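Local structure of CRISPR-associated endonuclease C2c1 (Alicyclobacillus acidoterrestris, 5U31) at residues A[541-553]-A[558-570]. The protein cuts double-stranded DNA as the RNA-guided effector of a type V CRISPR immune system, recognising a protospacer adjacent motif and cleaving with a metal-dependent RuvC domain. The protein carries 3 engineered substitutions. Numbering follows the deposited sequence.
Sequences DKLSDYLAEHPDD and SEGLLSGLRVMSV
At the edge of the Tyr546 ring, in its plane, sits the carbonyl O of Gly564, 3.7 Å from Tyr546 CE2, while CD2 of His550 lies over one face of the ring, offset toward the rim. The imidazole of His550 in turn has Tyr546 CE1 over one face, again displaced toward the rim, and its own edge does the polar work: ND1 gives its hydrogen to Leu562 O at 2.9 Å. That acceptor lies only 4° out of the ring plane, although the donor stands above the plane of the carbonyl. With CG anti to the carbonyl carbon and beside the backbone N (chi1 -56°), the ND1 edge of the ring is brought to Leu562 O. Just past the helix end, His550 also uses its backbone, Gly564 N bonding to His550 O at 3.1 Å.

The side chain of Leu565 runs at a slant to that of Tyr546, Leu565 CD1 lying 3.8 Å from Tyr546 CE2. Its other methyl, CD2, continues to CB of Leu543. Leu547 adds CD2 against CB of Leu565 and also packs on Val585 of strand 578-587.

Beyond the helix, Asp552 OD2 lies close to Gly564 CA and reaches Arg566 NH2 at 2.9 Å. The hydrogen bond within this salt bridge is weak because it is strongly bent, and the carboxylate and guanidinium planes stand 81° apart. Ser563 OG donates to Asp553 OD1 at 2.7 Å, from above the carboxylate plane.

Together these contacts dock helix 543-549 of the first RuvC segment and its outgoing loop on the turn that leads into strand 566-572, a central strand of the RNase H-like sheet. Because ND1 is the donor, the bond to Leu562 fixes where one imidazole proton sits. Asp552 and Glu616, on NH2 and NE of Arg566, would be expected to favour its protonated form and to restrain the guanidinium.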
ATOM      1  N   ASP A 541      25.131  18.215  16.061  1.00 70.87           N
ATOM      2  CA  ASP A 541      26.487  18.755  16.022  1.00 78.39           C
ATOM      3  C   ASP A 541      26.691  19.660  14.814  1.00 73.98           C
ATOM      4  O   ASP A 541      27.329  20.715  14.916  1.00 69.08           O
ATOM      5  CB  ASP A 541      27.507  17.616  15.995  1.00 91.98           C
ATOM      6  CG  ASP A 541      27.838  17.093  17.375  1.00104.53           C
ATOM      7  OD1 ASP A 541      27.394  17.708  18.367  1.00106.77           O
ATOM      8  OD2 ASP A 541      28.545  16.066  17.468  1.00106.93           O
ATOM      9  N   LYS A 542      26.141  19.272  13.664  1.00 78.76           N
ATOM     10  CA  LYS A 542      26.547  19.846  12.389  1.00 68.19           C
ATOM     11  C   LYS A 542      25.692  21.022  11.933  1.00 64.76           C
ATOM     12  O   LYS A 542      26.137  21.784  11.068  1.00 70.62           O
ATOM     13  CB  LYS A 542      26.529  18.762  11.306  1.00 50.19           C
ATOM     14  CG  LYS A 542      27.384  17.546  11.637  1.00 52.30           C
ATOM     15  CD  LYS A 542      27.215  16.442  10.603  1.00 61.62           C
ATOM     16  CE  LYS A 542      28.026  15.209  10.978  1.00 77.87           C
ATOM     17  NZ  LYS A 542      27.896  14.114   9.974  1.00 82.91           N
ATOM     18  N   LEU A 543      24.488  21.199  12.475  1.00 56.88           N
ATOM     19  CA  LEU A 543      23.639  22.267  11.961  1.00 62.10           C
ATOM     20  C   LEU A 543      24.029  23.647  12.476  1.00 65.98           C
ATOM     21  O   LEU A 543      23.497  24.644  11.977  1.00 70.99           O
ATOM     22  CB  LEU A 543      22.165  21.989  12.274  1.00 50.62           C
ATOM     23  CG  LEU A 543      21.686  21.729  13.698  1.00 52.96           C
ATOM     24  CD1 LEU A 543      21.454  23.012  14.446  1.00 63.16           C
ATOM     25  CD2 LEU A 543      20.404  20.954  13.636  1.00 64.87           C
ATOM     26  N   SER A 544      24.929  23.736  13.456  1.00 76.90           N
ATOM     27  CA  SER A 544      25.428  25.045  13.863  1.00 78.63           C
ATOM     28  C   SER A 544      26.313  25.650  12.781  1.00 69.37           C
ATOM     29  O   SER A 544      26.202  26.843  12.473  1.00 55.47           O
ATOM     30  CB  SER A 544      26.191  24.930  15.183  1.00 91.71           C
ATOM     31  OG  SER A 544      27.237  23.977  15.084  1.00104.02           O
ATOM     32  N   ASP A 545      27.192  24.837  12.186  1.00 69.67           N
ATOM     33  CA  ASP A 545      28.068  25.302  11.117  1.00 57.58           C
ATOM     34  C   ASP A 545      27.346  25.410   9.782  1.00 59.99           C
ATOM     35  O   ASP A 545      27.739  26.223   8.939  1.00 67.48           O
ATOM     36  CB  ASP A 545      29.264  24.365  10.966  1.00 55.95           C
ATOM     37  CG  ASP A 545      30.175  24.387  12.169  1.00 65.69           C
ATOM     38  OD1 ASP A 545      30.298  25.456  12.804  1.00 69.32           O
ATOM     39  OD2 ASP A 545      30.770  23.332  12.474  1.00 67.48           O
ATOM     40  N   TYR A 546      26.315  24.589   9.566  1.00 60.76           N
ATOM     41  CA  TYR A 546      25.582  24.633   8.303  1.00 56.17           C
ATOM     42  C   TYR A 546      24.903  25.985   8.112  1.00 55.57           C
ATOM     43  O   TYR A 546      24.991  26.589   7.036  1.00 50.04           O
ATOM     44  CB  TYR A 546      24.561  23.493   8.248  1.00 50.86           C
ATOM     45  CG  TYR A 546      23.777  23.437   6.951  1.00 57.17           C
ATOM     46  CD1 TYR A 546      24.246  22.715   5.860  1.00 47.21           C
ATOM     47  CD2 TYR A 546      22.568  24.109   6.818  1.00 63.81           C
ATOM     48  CE1 TYR A 546      23.532  22.666   4.675  1.00 49.06           C
ATOM     49  CE2 TYR A 546      21.852  24.068   5.639  1.00 64.91           C
ATOM     50  CZ  TYR A 546      22.335  23.347   4.571  1.00 60.55           C
ATOM     51  OH  TYR A 546      21.618  23.310   3.397  1.00 59.43           O
ATOM     52  N   LEU A 547      24.220  26.480   9.148  1.00 51.20           N
ATOM     53  CA  LEU A 547      23.612  27.803   9.054  1.00 54.06           C
ATOM     54  C   LEU A 547      24.657  28.880   8.815  1.00 67.91           C
ATOM     55  O   LEU A 547      24.376  29.882   8.147  1.00 78.28           O
ATOM     56  CB  LEU A 547      22.815  28.113  10.319  1.00 54.42           C
ATOM     57  CG  LEU A 547      21.342  27.713  10.299  1.00 53.44           C
ATOM     58  CD1 LEU A 547      20.644  28.297  11.510  1.00 60.01           C
ATOM     59  CD2 LEU A 547      20.682  28.190   9.019  1.00 56.10           C
ATOM     60  N   ALA A 548      25.866  28.697   9.350  1.00 63.34           N
ATOM     61  CA  ALA A 548      26.945  29.636   9.069  1.00 62.38           C
ATOM     62  C   ALA A 548      27.347  29.580   7.599  1.00 60.99           C
ATOM     63  O   ALA A 548      27.605  30.618   6.979  1.00 66.99           O
ATOM     64  CB  ALA A 548      28.142  29.344   9.974  1.00 52.30           C
ATOM     65  N   GLU A 549      27.395  28.377   7.026  1.00 51.17           N
ATOM     66  CA  GLU A 549      27.738  28.204   5.621  1.00 60.70           C
ATOM     67  C   GLU A 549      26.553  28.413   4.688  1.00 62.73           C
ATOM     68  O   GLU A 549      26.759  28.612   3.487  1.00 64.22           O
ATOM     69  CB  GLU A 549      28.322  26.806   5.391  1.00 76.57           C
ATOM     70  CG  GLU A 549      29.771  26.646   5.823  1.00 94.44           C
ATOM     71  CD  GLU A 549      30.744  27.198   4.799  1.00111.51           C
ATOM     72  OE1 GLU A 549      30.365  27.299   3.611  1.00114.81           O
ATOM     73  OE2 GLU A 549      31.887  27.531   5.180  1.00114.19           O
ATOM     74  N   HIS A 550      25.325  28.366   5.201  1.00 62.61           N
ATOM     75  CA  HIS A 550      24.122  28.474   4.373  1.00 50.64           C
ATOM     76  C   HIS A 550      23.119  29.392   5.053  1.00 51.28           C
ATOM     77  O   HIS A 550      22.101  28.945   5.591  1.00 54.33           O
ATOM     78  CB  HIS A 550      23.514  27.094   4.118  1.00 48.60           C
ATOM     79  CG  HIS A 550      24.461  26.122   3.490  1.00 50.93           C
ATOM     80  ND1 HIS A 550      24.426  25.810   2.148  1.00 59.99           N
ATOM     81  CD2 HIS A 550      25.469  25.391   4.019  1.00 55.57           C
ATOM     82  CE1 HIS A 550      25.370  24.927   1.878  1.00 60.16           C
ATOM     83  NE2 HIS A 550      26.018  24.656   2.997  1.00 61.94           N
ATOM     84  N   PRO A 551      23.368  30.696   5.032  1.00 55.49           N
ATOM     85  CA  PRO A 551      22.441  31.629   5.671  1.00 47.32           C
ATOM     86  C   PRO A 551      21.246  31.933   4.783  1.00 57.48           C
ATOM     87  O   PRO A 551      21.343  31.960   3.553  1.00 58.58           O
ATOM     88  CB  PRO A 551      23.298  32.885   5.893  1.00 49.32           C
ATOM     89  CG  PRO A 551      24.671  32.573   5.297  1.00 49.19           C
ATOM     90  CD  PRO A 551      24.492  31.399   4.400  1.00 54.63           C
ATOM     91  N   ASP A 552      20.106  32.154   5.434  1.00 59.44           N
ATOM     92  CA  ASP A 552      18.890  32.527   4.722  1.00 61.33           C
ATOM     93  C   ASP A 552      19.097  33.840   3.982  1.00 49.66           C
ATOM     94  O   ASP A 552      19.500  34.845   4.575  1.00 55.84           O
ATOM     95  CB  ASP A 552      17.717  32.660   5.694  1.00 75.07           C
ATOM     96  CG  ASP A 552      17.513  31.424   6.546  1.00 92.32           C
ATOM     97  OD1 ASP A 552      18.301  31.220   7.495  1.00 97.87           O
ATOM     98  OD2 ASP A 552      16.559  30.665   6.275  1.00 96.23           O
ATOM     99  N   ASP A 553      18.815  33.828   2.679  1.00 50.36           N
ATOM    100  CA  ASP A 553      18.977  35.008   1.842  1.00 56.88           C
ATOM    101  C   ASP A 553      17.703  35.366   1.090  1.00 53.04           C
ATOM    102  O   ASP A 553      17.727  36.274   0.251  1.00 54.54           O
ATOM    103  CB  ASP A 553      20.125  34.799   0.855  1.00 61.88           C
ATOM    104  CG  ASP A 553      20.021  33.484   0.121  1.00 68.62           C
ATOM    105  OD1 ASP A 553      18.900  32.938   0.019  1.00 63.77           O
ATOM    106  OD2 ASP A 553      21.068  32.987  -0.341  1.00 79.94           O
ATOM    107  N   SER A 558      12.860  26.649  -6.053  1.00 42.41           N
ATOM    108  CA  SER A 558      13.995  25.744  -6.178  1.00 46.03           C
ATOM    109  C   SER A 558      15.341  26.444  -6.045  1.00 53.77           C
ATOM    110  O   SER A 558      16.361  25.758  -5.926  1.00 64.32           O
ATOM    111  CB  SER A 558      13.927  25.021  -7.521  1.00 51.10           C
ATOM    112  OG  SER A 558      13.974  25.944  -8.595  1.00 64.99           O
ATOM    113  N   GLU A 559      15.377  27.776  -6.058  1.00 49.80           N
ATOM    114  CA  GLU A 559      16.638  28.498  -5.961  1.00 52.90           C
ATOM    115  C   GLU A 559      17.112  28.709  -4.530  1.00 55.58           C
ATOM    116  O   GLU A 559      18.202  29.255  -4.334  1.00 58.91           O
ATOM    117  CB  GLU A 559      16.515  29.862  -6.646  1.00 61.51           C
ATOM    118  CG  GLU A 559      16.260  29.775  -8.131  1.00 70.22           C
ATOM    119  CD  GLU A 559      16.010  31.131  -8.745  1.00 84.49           C
ATOM    120  OE1 GLU A 559      15.465  32.010  -8.044  1.00 84.38           O
ATOM    121  OE2 GLU A 559      16.363  31.319  -9.928  1.00 90.56           O
ATOM    122  N   GLY A 560      16.334  28.297  -3.532  1.00 53.41           N
ATOM    123  CA  GLY A 560      16.677  28.542  -2.146  1.00 55.18           C
ATOM    124  C   GLY A 560      17.057  27.329  -1.332  1.00 51.30           C
ATOM    125  O   GLY A 560      17.188  27.444  -0.106  1.00 60.23           O
ATOM    126  N   LEU A 561      17.246  26.165  -1.956  1.00 49.11           N
ATOM    127  CA  LEU A 561      17.567  24.959  -1.205  1.00 39.41           C
ATOM    128  C   LEU A 561      18.951  25.006  -0.576  1.00 45.61           C
ATOM    129  O   LEU A 561      19.232  24.208   0.322  1.00 57.77           O
ATOM    130  CB  LEU A 561      17.459  23.736  -2.112  1.00 38.47           C
ATOM    131  CG  LEU A 561      16.040  23.294  -2.460  1.00 46.36           C
ATOM    132  CD1 LEU A 561      16.072  22.227  -3.539  1.00 43.03           C
ATOM    133  CD2 LEU A 561      15.324  22.780  -1.214  1.00 45.01           C
ATOM    134  N   LEU A 562      19.822  25.907  -1.021  1.00 47.19           N
ATOM    135  CA  LEU A 562      21.165  26.005  -0.471  1.00 41.50           C
ATOM    136  C   LEU A 562      21.302  27.146   0.523  1.00 50.31           C
ATOM    137  O   LEU A 562      22.423  27.471   0.930  1.00 55.23           O
ATOM    138  CB  LEU A 562      22.192  26.155  -1.596  1.00 41.96           C
ATOM    139  CG  LEU A 562      22.435  24.948  -2.509  1.00 50.34           C
ATOM    140  CD1 LEU A 562      23.880  24.924  -2.988  1.00 55.43           C
ATOM    141  CD2 LEU A 562      22.078  23.634  -1.823  1.00 48.68           C
ATOM    142  N   SER A 563      20.191  27.754   0.929  1.00 55.68           N
ATOM    143  CA  SER A 563      20.201  28.859   1.879  1.00 49.83           C
ATOM    144  C   SER A 563      19.055  28.659   2.856  1.00 57.11           C
ATOM    145  O   SER A 563      17.892  28.586   2.446  1.00 49.64           O
ATOM    146  CB  SER A 563      20.071  30.202   1.163  1.00 48.37           C
ATOM    147  OG  SER A 563      18.816  30.308   0.513  1.00 60.45           O
ATOM    148  N   GLY A 564      19.382  28.577   4.140  1.00 56.45           N
ATOM    149  CA  GLY A 564      18.404  28.274   5.158  1.00 53.58           C
ATOM    150  C   GLY A 564      18.288  26.783   5.409  1.00 58.21           C
ATOM    151  O   GLY A 564      18.854  25.945   4.703  1.00 66.96           O
ATOM    152  N   LEU A 565      17.529  26.450   6.451  1.00 54.66           N
ATOM    153  CA  LEU A 565      17.330  25.053   6.837  1.00 46.72           C
ATOM    154  C   LEU A 565      15.918  24.937   7.406  1.00 40.12           C
ATOM    155  O   LEU A 565      15.675  25.333   8.549  1.00 52.75           O
ATOM    156  CB  LEU A 565      18.386  24.611   7.841  1.00 40.81           C
ATOM    157  CG  LEU A 565      18.500  23.112   8.118  1.00 60.20           C
ATOM    158  CD1 LEU A 565      18.700  22.336   6.824  1.00 58.70           C
ATOM    159  CD2 LEU A 565      19.632  22.835   9.093  1.00 58.93           C
ATOM    160  N   ARG A 566      14.998  24.401   6.603  1.00 39.34           N
ATOM    161  CA  ARG A 566      13.593  24.304   6.967  1.00 39.00           C
ATOM    162  C   ARG A 566      13.097  22.877   6.795  1.00 40.97           C
ATOM    163  O   ARG A 566      13.521  22.158   5.888  1.00 56.86           O
ATOM    164  CB  ARG A 566      12.719  25.235   6.121  1.00 39.23           C
ATOM    165  CG  ARG A 566      13.000  26.703   6.318  1.00 40.31           C
ATOM    166  CD  ARG A 566      12.326  27.547   5.250  1.00 40.57           C
ATOM    167  NE  ARG A 566      12.370  28.953   5.626  1.00 49.70           N
ATOM    168  CZ  ARG A 566      13.399  29.753   5.382  1.00 54.29           C
ATOM    169  NH1 ARG A 566      13.364  31.019   5.774  1.00 53.61           N
ATOM    170  NH2 ARG A 566      14.463  29.288   4.743  1.00 52.96           N
ATOM    171  N   VAL A 567      12.171  22.486   7.667  1.00 39.61           N
ATOM    172  CA  VAL A 567      11.573  21.157   7.653  1.00 38.32           C
ATOM    173  C   VAL A 567      10.061  21.317   7.632  1.00 43.79           C
ATOM    174  O   VAL A 567       9.507  22.118   8.393  1.00 44.02           O
ATOM    175  CB  VAL A 567      12.007  20.322   8.873  1.00 36.84           C
ATOM    176  CG1 VAL A 567      11.310  18.971   8.866  1.00 36.03           C
ATOM    177  CG2 VAL A 567      13.518  20.153   8.902  1.00 39.99           C
HETATM  178  N   MSE A 568       9.396  20.561   6.769  1.00 36.04           N
HETATM  179  CA  MSE A 568       7.943  20.576   6.748  1.00 35.90           C
HETATM  180  C   MSE A 568       7.390  19.245   7.237  1.00 45.54           C
HETATM  181  O   MSE A 568       7.711  18.196   6.685  1.00 53.73           O
HETATM  182  CB  MSE A 568       7.425  20.875   5.345  1.00 35.73           C
HETATM  183  CG  MSE A 568       5.929  21.083   5.294  1.00 48.12           C
HETATM  184 SE   MSE A 568       5.262  21.231   3.475  1.00 58.55          SE
HETATM  185  CE  MSE A 568       5.588  19.396   2.913  1.00 63.67           C
ATOM    186  N   SER A 569       6.567  19.284   8.280  1.00 35.51           N
ATOM    187  CA  SER A 569       5.936  18.077   8.789  1.00 35.07           C
ATOM    188  C   SER A 569       4.545  17.948   8.192  1.00 34.83           C
ATOM    189  O   SER A 569       3.864  18.948   7.954  1.00 35.23           O
ATOM    190  CB  SER A 569       5.865  18.090  10.316  1.00 35.50           C
ATOM    191  OG  SER A 569       5.233  19.262  10.788  1.00 46.34           O
ATOM    192  N   VAL A 570       4.132  16.712   7.936  1.00 34.25           N
ATOM    193  CA  VAL A 570       2.904  16.433   7.207  1.00 34.00           C
ATOM    194  C   VAL A 570       2.091  15.415   7.986  1.00 38.94           C
ATOM    195  O   VAL A 570       2.598  14.342   8.331  1.00 40.83           O
ATOM    196  CB  VAL A 570       3.191  15.911   5.787  1.00 33.47           C
ATOM    197  CG1 VAL A 570       1.891  15.652   5.045  1.00 33.30           C
ATOM    198  CG2 VAL A 570       4.064  16.884   5.031  1.00 33.68           C
TER